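PDB 3EW1: rhizavidin from Rhizobium etli, which binds biotin with high affinity as a dimer of the avidin family. Local coordinates for the interface of chains A and B. Sequence-based numbering; all coordinates share one arbitrary frame. Chains: chain A/B, rhizavidin.

The interface of chains A and B. Residues chain A 71-73, 78-81; chain B 60, 62-63.
In the two-fold homodimer interface between avidin-type barrels, B:Asn62, at the end of strand 54-62, inserts its side chain among backbone and side-chain atoms of A:Trp72, A:Asn73 and residues 78-81; this polar patch and its symmetry twin help hold the two barrels together. B:Asn62 contributes 103 of the 202 Å² hidden in this patch, which marks it as the dominant residue here. Its CG lies anti to the backbone N (chi1 177°), which carries the amide out between A:Asn73 and A:Asn80. The side chain of A:Asn73 crosses that of B:Asn62 at about a right angle, with CB 3.6 Å from CG of B:Asn62, while CA of A:Asn80 packs against the same carbon. As modelled, ND2 donates to the carbonyl O of A:Ser81 at 3.2 Å, in the carbonyl plane on a lone pair (C=O...N 122°). The amide assignment is nevertheless doubtful: OD1 sits 3.0 Å from the side-chain OD1 of A:Asn78, two acceptors set against each other, and ND2 is 3.0 Å from the backbone N of A:Ser81, a pairing of donors. Exchanging O and N would probably relieve both conflicts, but would also set the oxygen against the carbonyl oxygens of A:Ser81 and A:Trp72. An alanine in place of B:Asn62 would probably open a gap between A:Asn73 and A:Asn80 and deprive the 78-81 segment of its polar partner. That segment is braced internally, A:Asn80 N donating to A:Asn78 OD1 (2.9 Å), and A:Ser81, a biotin-site residue, hydrogen-bonding through OG to A:Cys79 O. At the opposite margin, two waters link B:Arg60 to chain A backbone: NE lies 2.8 Å from water 1, which reaches A:Gly71 O at 2.7 Å, and NH2 lies 3.0 Å from water 2, itself bonded to A:Asn73 O.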
loop_
_atom_site.group_PDB
_atom_site.type_symbol
_atom_site.label_atom_id
_atom_site.label_comp_id
_atom_site.label_asym_id
_atom_site.label_seq_id
_atom_site.Cartn_x
_atom_site.Cartn_y
_atom_site.Cartn_z
ATOM N N GLY A 71 0.174 -5.551 -6.022
ATOM C CA GLY A 71 -0.146 -7.003 -6.109
ATOM C C GLY A 71 0.368 -7.536 -7.438
ATOM O O GLY A 71 0.239 -6.889 -8.465
ATOM N N TRP A 72 0.915 -8.745 -7.440
ATOM C CA TRP A 72 1.650 -9.252 -8.579
ATOM C C TRP A 72 0.796 -10.076 -9.547
ATOM O O TRP A 72 1.212 -11.136 -10.002
ATOM C CB TRP A 72 2.940 -9.958 -8.103
ATOM C CG TRP A 72 3.947 -8.943 -7.443
ATOM C CD1 TRP A 72 4.245 -8.812 -6.100
ATOM C CD2 TRP A 72 4.664 -7.856 -8.096
ATOM N NE1 TRP A 72 5.106 -7.773 -5.891
ATOM C CE2 TRP A 72 5.406 -7.198 -7.094
ATOM C CE3 TRP A 72 4.798 -7.431 -9.422
ATOM C CZ2 TRP A 72 6.193 -6.101 -7.348
ATOM C CZ3 TRP A 72 5.631 -6.344 -9.688
ATOM C CH2 TRP A 72 6.333 -5.704 -8.661
ATOM N N ASN A 73 -0.387 -9.561 -9.876
ATOM C CA ASN A 73 -1.189 -10.136 -10.948
ATOM C C ASN A 73 -1.799 -8.963 -11.718
ATOM O O ASN A 73 -2.485 -8.113 -11.119
ATOM C CB ASN A 73 -2.245 -11.132 -10.461
ATOM C CG ASN A 73 -3.041 -11.751 -11.619
ATOM O OD1 ASN A 73 -2.700 -11.616 -12.817
ATOM N ND2 ASN A 73 -4.103 -12.446 -11.260
ATOM N N ASN A 78 0.852 -13.662 -13.442
ATOM C CA ASN A 78 0.461 -13.759 -12.058
ATOM C C ASN A 78 1.527 -14.472 -11.235
ATOM O O ASN A 78 1.763 -15.685 -11.409
ATOM C CB ASN A 78 -0.894 -14.507 -11.989
ATOM C CG ASN A 78 -1.398 -14.750 -10.544
ATOM O OD1 ASN A 78 -0.906 -14.182 -9.587
ATOM N ND2 ASN A 78 -2.374 -15.645 -10.409
ATOM N N CYS A 79 2.130 -13.745 -10.297
ATOM C CA CYS A 79 3.140 -14.286 -9.407
ATOM C C CYS A 79 2.617 -14.571 -7.983
ATOM O O CYS A 79 3.405 -14.930 -7.093
ATOM C CB CYS A 79 4.355 -13.353 -9.378
ATOM S SG CYS A 79 5.267 -13.326 -10.910
ATOM N N ASN A 80 1.309 -14.399 -7.795
ATOM C CA ASN A 80 0.606 -14.812 -6.550
ATOM C C ASN A 80 1.270 -14.239 -5.289
ATOM O O ASN A 80 1.380 -14.899 -4.261
ATOM C CB ASN A 80 0.486 -16.344 -6.518
ATOM C CG ASN A 80 -0.485 -16.866 -5.451
ATOM O OD1 ASN A 80 -1.589 -16.320 -5.217
ATOM N ND2 ASN A 80 -0.085 -17.989 -4.822
ATOM N N SER A 81 1.719 -12.979 -5.377
ATOM C CA SER A 81 2.405 -12.323 -4.261
ATOM C C SER A 81 1.951 -10.855 -4.079
ATOM O O SER A 81 1.114 -10.305 -4.848
ATOM C CB SER A 81 3.933 -12.304 -4.473
ATOM O OG SER A 81 4.454 -13.525 -4.972
ATOM N N ARG B 60 -3.684 -3.372 -2.543
ATOM C CA ARG B 60 -3.870 -4.285 -3.674
ATOM C C ARG B 60 -3.906 -5.698 -3.152
ATOM O O ARG B 60 -3.256 -5.992 -2.169
ATOM C CB ARG B 60 -2.724 -4.184 -4.695
ATOM C CG ARG B 60 -2.631 -2.809 -5.467
ATOM C CD ARG B 60 -3.685 -2.638 -6.582
ATOM N NE ARG B 60 -3.663 -3.773 -7.516
ATOM C CZ ARG B 60 -4.617 -4.128 -8.385
ATOM N NH1 ARG B 60 -5.732 -3.416 -8.529
ATOM N NH2 ARG B 60 -4.444 -5.242 -9.107
ATOM N N ASN B 62 -3.605 -9.902 -4.411
ATOM C CA ASN B 62 -3.310 -10.903 -5.432
ATOM C C ASN B 62 -3.513 -12.242 -4.763
ATOM O O ASN B 62 -2.706 -12.627 -3.944
ATOM C CB ASN B 62 -1.871 -10.760 -5.941
ATOM C CG ASN B 62 -1.482 -11.833 -6.981
ATOM O OD1 ASN B 62 -2.323 -12.579 -7.493
ATOM N ND2 ASN B 62 -0.236 -11.885 -7.312
ATOM N N GLY B 63 -4.593 -12.910 -5.111
ATOM C CA GLY B 63 -4.851 -14.227 -4.478
ATOM C C GLY B 63 -5.186 -14.023 -3.005
ATOM O O GLY B 63 -6.051 -13.219 -2.684
HETATM O O HOH W 1 -1.082 -4.554 -8.416
HETATM O O HOH W 2 -2.799 -7.644 -8.263
#